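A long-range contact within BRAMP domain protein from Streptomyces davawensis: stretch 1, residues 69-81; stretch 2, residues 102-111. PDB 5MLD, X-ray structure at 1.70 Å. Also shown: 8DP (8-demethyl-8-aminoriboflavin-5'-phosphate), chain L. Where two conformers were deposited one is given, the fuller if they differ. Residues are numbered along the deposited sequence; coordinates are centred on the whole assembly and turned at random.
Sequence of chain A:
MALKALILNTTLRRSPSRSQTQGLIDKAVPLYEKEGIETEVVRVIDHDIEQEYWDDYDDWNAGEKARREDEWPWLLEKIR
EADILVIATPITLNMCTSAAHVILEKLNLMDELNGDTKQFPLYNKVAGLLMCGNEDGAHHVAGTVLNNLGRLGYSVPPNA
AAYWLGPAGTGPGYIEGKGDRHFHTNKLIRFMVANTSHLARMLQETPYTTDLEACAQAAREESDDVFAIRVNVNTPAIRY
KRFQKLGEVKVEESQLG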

# COMPACT_ATOMS: atom_id res chain seq x y z
N GLU A 69 -5.79 -0.25 34.39
CA GLU A 69 -7.05 -0.94 34.12
C GLU A 69 -7.85 -0.15 33.09
O GLU A 69 -8.15 1.03 33.30
CB GLU A 69 -7.83 -1.07 35.43
CG GLU A 69 -9.21 -1.66 35.30
CD GLU A 69 -9.95 -1.69 36.62
OE1 GLU A 69 -9.29 -1.79 37.68
OE2 GLU A 69 -11.20 -1.63 36.61
N ASP A 70 -8.19 -0.78 31.97
CA ASP A 70 -9.00 -0.13 30.95
C ASP A 70 -10.08 -1.11 30.50
O ASP A 70 -10.37 -2.11 31.17
CB ASP A 70 -8.09 0.39 29.81
CG ASP A 70 -7.49 -0.74 28.97
OD1 ASP A 70 -7.65 -1.91 29.32
OD2 ASP A 70 -6.85 -0.44 27.94
N GLU A 71 -10.68 -0.85 29.34
CA GLU A 71 -11.75 -1.70 28.82
C GLU A 71 -11.26 -2.68 27.76
O GLU A 71 -12.08 -3.31 27.08
CB GLU A 71 -12.87 -0.86 28.23
CG GLU A 71 -13.59 0.02 29.23
CD GLU A 71 -14.76 0.74 28.58
OE1 GLU A 71 -15.69 0.06 28.11
OE2 GLU A 71 -14.72 1.97 28.50
N TRP A 72 -9.95 -2.81 27.57
CA TRP A 72 -9.46 -3.75 26.57
C TRP A 72 -9.79 -5.21 26.89
O TRP A 72 -10.21 -5.93 25.97
CB TRP A 72 -7.95 -3.56 26.36
CG TRP A 72 -7.37 -4.58 25.41
CD1 TRP A 72 -6.40 -5.50 25.70
CD2 TRP A 72 -7.74 -4.81 24.04
NE1 TRP A 72 -6.12 -6.25 24.59
CE2 TRP A 72 -6.93 -5.86 23.56
CE3 TRP A 72 -8.67 -4.22 23.17
CZ2 TRP A 72 -7.03 -6.34 22.26
CZ3 TRP A 72 -8.76 -4.70 21.87
CH2 TRP A 72 -7.94 -5.75 21.43
N PRO A 73 -9.64 -5.71 28.12
CA PRO A 73 -10.02 -7.12 28.37
C PRO A 73 -11.46 -7.42 27.97
O PRO A 73 -11.72 -8.46 27.35
CB PRO A 73 -9.81 -7.27 29.89
CG PRO A 73 -8.70 -6.31 30.19
CD PRO A 73 -8.97 -5.11 29.30
N TRP A 74 -12.39 -6.52 28.29
CA TRP A 74 -13.77 -6.66 27.86
C TRP A 74 -13.88 -6.79 26.34
O TRP A 74 -14.55 -7.70 25.82
CB TRP A 74 -14.59 -5.47 28.37
CG TRP A 74 -15.94 -5.32 27.76
CD1 TRP A 74 -17.09 -5.95 28.15
CD2 TRP A 74 -16.32 -4.45 26.67
NE1 TRP A 74 -18.15 -5.54 27.37
CE2 TRP A 74 -17.70 -4.62 26.46
CE3 TRP A 74 -15.62 -3.55 25.87
CZ2 TRP A 74 -18.39 -3.92 25.46
CZ3 TRP A 74 -16.31 -2.86 24.88
CH2 TRP A 74 -17.68 -3.05 24.69
N LEU A 75 -13.22 -5.89 25.60
CA LEU A 75 -13.31 -5.95 24.14
C LEU A 75 -12.59 -7.16 23.57
O LEU A 75 -13.08 -7.79 22.63
CB LEU A 75 -12.76 -4.66 23.51
CG LEU A 75 -12.82 -4.53 21.98
CD1 LEU A 75 -14.20 -4.83 21.43
CD2 LEU A 75 -12.34 -3.14 21.52
N LEU A 76 -11.40 -7.48 24.10
CA LEU A 76 -10.67 -8.66 23.64
C LEU A 76 -11.50 -9.92 23.81
O LEU A 76 -11.48 -10.82 22.95
CB LEU A 76 -9.34 -8.79 24.40
CG LEU A 76 -8.45 -9.99 24.03
CD1 LEU A 76 -8.20 -10.03 22.53
CD2 LEU A 76 -7.11 -9.93 24.78
N GLU A 77 -12.24 -10.02 24.91
CA GLU A 77 -13.05 -11.21 25.13
C GLU A 77 -14.17 -11.32 24.10
O GLU A 77 -14.48 -12.42 23.64
CB GLU A 77 -13.61 -11.23 26.55
CG GLU A 77 -14.29 -12.53 26.94
CD GLU A 77 -13.46 -13.78 26.64
OE1 GLU A 77 -14.05 -14.79 26.20
OE2 GLU A 77 -12.22 -13.77 26.85
N LYS A 78 -14.79 -10.19 23.72
CA LYS A 78 -15.79 -10.23 22.65
C LYS A 78 -15.17 -10.69 21.33
O LYS A 78 -15.80 -11.43 20.56
CB LYS A 78 -16.45 -8.86 22.48
CG LYS A 78 -17.38 -8.50 23.63
CD LYS A 78 -18.26 -7.30 23.31
CE LYS A 78 -19.29 -7.09 24.41
NZ LYS A 78 -20.25 -8.22 24.47
N ILE A 79 -13.95 -10.25 21.03
CA ILE A 79 -13.29 -10.66 19.80
C ILE A 79 -12.97 -12.15 19.85
O ILE A 79 -13.12 -12.87 18.85
CB ILE A 79 -12.03 -9.82 19.56
CG1 ILE A 79 -12.40 -8.35 19.35
CG2 ILE A 79 -11.25 -10.37 18.39
CD1 ILE A 79 -11.19 -7.42 19.39
N ARG A 80 -12.52 -12.64 21.00
CA ARG A 80 -12.25 -14.07 21.13
C ARG A 80 -13.51 -14.90 20.93
O ARG A 80 -13.46 -16.01 20.39
CB ARG A 80 -11.65 -14.38 22.49
CG ARG A 80 -10.23 -13.94 22.66
CD ARG A 80 -9.81 -14.25 24.08
NE ARG A 80 -8.39 -14.55 24.14
CZ ARG A 80 -7.88 -15.74 23.85
NH1 ARG A 80 -8.68 -16.73 23.48
NH2 ARG A 80 -6.58 -15.93 23.94
N GLU A 81 -14.65 -14.38 21.37
CA GLU A 81 -15.90 -15.13 21.28
C GLU A 81 -16.57 -15.04 19.91
O GLU A 81 -17.39 -15.90 19.59
CB GLU A 81 -16.89 -14.66 22.35
CG GLU A 81 -16.41 -14.86 23.77
CD GLU A 81 -17.35 -14.20 24.78
OE1 GLU A 81 -18.56 -14.08 24.48
OE2 GLU A 81 -16.89 -13.79 25.87
N VAL A 102 -5.14 1.19 16.68
CA VAL A 102 -4.86 0.82 18.07
C VAL A 102 -5.38 -0.58 18.36
O VAL A 102 -4.68 -1.42 18.95
CB VAL A 102 -5.46 1.85 19.03
CG1 VAL A 102 -5.33 1.37 20.47
CG2 VAL A 102 -4.73 3.18 18.87
N ILE A 103 -6.64 -0.85 17.98
CA ILE A 103 -7.24 -2.15 18.26
C ILE A 103 -6.41 -3.25 17.64
O ILE A 103 -6.12 -4.27 18.29
CB ILE A 103 -8.70 -2.22 17.76
CG1 ILE A 103 -9.59 -1.23 18.50
CG2 ILE A 103 -9.23 -3.67 17.91
CD1 ILE A 103 -9.39 -1.23 20.00
N LEU A 104 -6.00 -3.06 16.38
CA LEU A 104 -5.21 -4.08 15.70
C LEU A 104 -3.83 -4.23 16.32
O LEU A 104 -3.30 -5.35 16.43
CB LEU A 104 -5.12 -3.76 14.21
CG LEU A 104 -6.40 -3.87 13.37
CD1 LEU A 104 -6.14 -3.32 11.97
CD2 LEU A 104 -6.84 -5.32 13.29
N GLU A 105 -3.21 -3.12 16.74
CA GLU A 105 -1.94 -3.21 17.47
C GLU A 105 -2.07 -4.08 18.72
O GLU A 105 -1.22 -4.93 19.00
CB GLU A 105 -1.44 -1.81 17.85
CG GLU A 105 -0.82 -1.02 16.70
CD GLU A 105 -0.57 0.43 17.07
OE1 GLU A 105 -1.19 0.93 18.06
OE2 GLU A 105 0.26 1.08 16.37
N LYS A 106 -3.12 -3.84 19.52
CA LYS A 106 -3.30 -4.62 20.74
C LYS A 106 -3.66 -6.06 20.44
O LYS A 106 -3.23 -6.98 21.15
CB LYS A 106 -4.34 -3.95 21.62
CG LYS A 106 -3.89 -2.56 22.05
CD LYS A 106 -4.90 -1.86 22.94
CE LYS A 106 -4.87 -2.33 24.39
NZ LYS A 106 -3.72 -1.79 25.15
N LEU A 107 -4.44 -6.28 19.38
CA LEU A 107 -4.82 -7.64 19.01
C LEU A 107 -3.62 -8.47 18.59
O LEU A 107 -3.62 -9.69 18.75
CB LEU A 107 -5.88 -7.59 17.90
CG LEU A 107 -6.75 -8.82 17.69
CD1 LEU A 107 -7.44 -9.22 18.97
CD2 LEU A 107 -7.79 -8.59 16.59
N ASN A 108 -2.56 -7.83 18.08
CA ASN A 108 -1.40 -8.57 17.62
C ASN A 108 -0.59 -9.13 18.77
O ASN A 108 0.65 -9.19 18.71
CB ASN A 108 -0.50 -7.70 16.74
CG ASN A 108 -0.75 -7.92 15.27
OD1 ASN A 108 -1.82 -7.62 14.75
ND2 ASN A 108 0.26 -8.45 14.57
N LEU A 109 -1.27 -9.52 19.84
CA LEU A 109 -0.70 -10.38 20.85
C LEU A 109 -1.10 -11.83 20.63
O LEU A 109 -0.62 -12.71 21.36
CB LEU A 109 -1.16 -9.94 22.24
CG LEU A 109 -0.63 -8.66 22.91
CD1 LEU A 109 -0.26 -8.91 24.38
CD2 LEU A 109 0.55 -8.09 22.15
N MET A 110 -1.95 -12.10 19.66
CA MET A 110 -2.58 -13.41 19.54
C MET A 110 -1.96 -14.24 18.42
O MET A 110 -2.67 -14.95 17.71
CB MET A 110 -4.09 -13.26 19.29
CG MET A 110 -4.85 -12.33 20.23
SD MET A 110 -5.30 -13.06 21.82
CE MET A 110 -4.09 -12.28 22.89
N ASP A 111 -0.64 -14.19 18.24
CA ASP A 111 0.03 -15.22 17.47
C ASP A 111 0.87 -16.11 18.38
O ASP A 111 2.04 -16.36 18.10
CB ASP A 111 0.91 -14.64 16.36
CG ASP A 111 0.10 -14.02 15.24
OD1 ASP A 111 -0.96 -14.59 14.93
OD2 ASP A 111 0.50 -12.96 14.72
C4 8DP L . 8.37 -2.97 15.33
C5 8DP L . 8.07 -4.46 15.22
C8 8DP L . 4.32 -4.47 17.22
N3 8DP L . 4.33 -4.68 13.10
C2 8DP L . 10.09 -1.77 16.77
N2 8DP L . 4.28 -4.40 18.66
N1 8DP L . 6.74 -4.57 14.48
C6 8DP L . 5.56 -4.54 15.15
O6 8DP L . 8.67 -3.40 17.71
N4 8DP L . 7.88 -4.65 12.46
C12 8DP L . 4.33 -4.60 14.44
C13 8DP L . 6.72 -4.63 13.14
C14 8DP L . 5.50 -4.69 12.44
C15 8DP L . 5.54 -4.75 11.04
C16 8DP L . 7.88 -4.71 11.15
C1 8DP L . 10.10 -0.96 18.08
C3 8DP L . 8.71 -2.41 16.72
C7 8DP L . 5.54 -4.47 16.54
C9 8DP L . 3.09 -4.52 16.49
O1 8DP L . 11.13 0.79 20.36
P1 8DP L . 10.30 1.41 19.19
O2 8DP L . 8.83 1.52 19.61
O3 8DP L . 10.90 2.76 18.74
O4 8DP L . 10.39 0.46 17.85
O5 8DP L . 10.43 -0.97 15.67
O7 8DP L . 8.36 -2.18 14.37
C10 8DP L . 1.79 -4.50 17.25
C11 8DP L . 3.10 -4.59 15.12
O8 8DP L . 4.35 -4.79 10.28
N5 8DP L . 6.73 -4.77 10.43
O9 8DP L . 9.10 -4.73 10.42
O HOH W 1 -4.78 -2.26 27.70
O HOH W 2 -3.77 -7.63 23.77

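The side chain of Lys106 lies across one face of the Trp72 indole, so that aliphatic carbon and charged nitrogen both address the same ring. Its CE sits 3.7 Å from the centroid of the five-membered ring of Trp72, 18° off the ring normal, a CH-pi contact in which CE comes within 3.5 Å of Trp72 CG. Lys106 NZ lies 4.8 Å from that same Trp72 centroid, 23° off the normal, a cation-pi arrangement. Chi3 of Lys106, p at 79°, brings CE in over the ring; chi4, also p at 76°, then leaves NZ farther from the five-membered ring than CE, though still over the face.

No direct hydrogen bond joins the two stretches; two waters make the polar links. Water 1 donates to Asp70 OD2 and accepts from Lys106 NZ, each at 2.8 Å, spanning opposite charges that remain 4.4 Å apart (Asp70 OD2 to Lys106 NZ), beyond a salt bridge. The other carboxylate oxygen is also engaged: Asp70 OD1 accepts a hydrogen bond from Trp72 N at 3.0 Å, which ties the aspartate to the first turn of helix 72-81. Water 2 accepts from Trp72 NE1 and donates to Lys106 O, again at 2.8 Å each, so the indole nitrogen reaches the backbone of the residue whose side chain covers its ring.

The six-membered part of the indole continues into an apolar patch. Trp72 CZ3 is 4.0 Å from Ile103 CD1, and Trp72 CH2 is 4.3 Å from Leu107 CD1. Ile103 CD1 also meets Leu75 CD2 at 3.8 Å. Leu107 CD1 is shared more widely, lying 3.7 Å from Leu76 CD1 and 4.0 Å from Ile79 CG2. The CA-to-CB bonds of Ile103 and Leu107 point sideways, but the ends of both side chains come nearer to stretch 1. The helix axes cross at -76° and approach no closer than 11.6 Å, a gap these large side chains fill.

Beyond helix 102-107, Met110 extends the contact towards the C-terminal end of helix 72-81. Its SD is 4.3 Å from Leu76 CD1 and 3.8 Å from Arg80 NH2, the sulfur lying oblique to the guanidinium. Leu107 O accepts a hydrogen bond from Met110 N at 3.1 Å, holding this segment close to the helix it follows. Together the two stretches bury 453 Å². The flavin lies near stretch 2, with its C10 3.5 Å from Glu105 O.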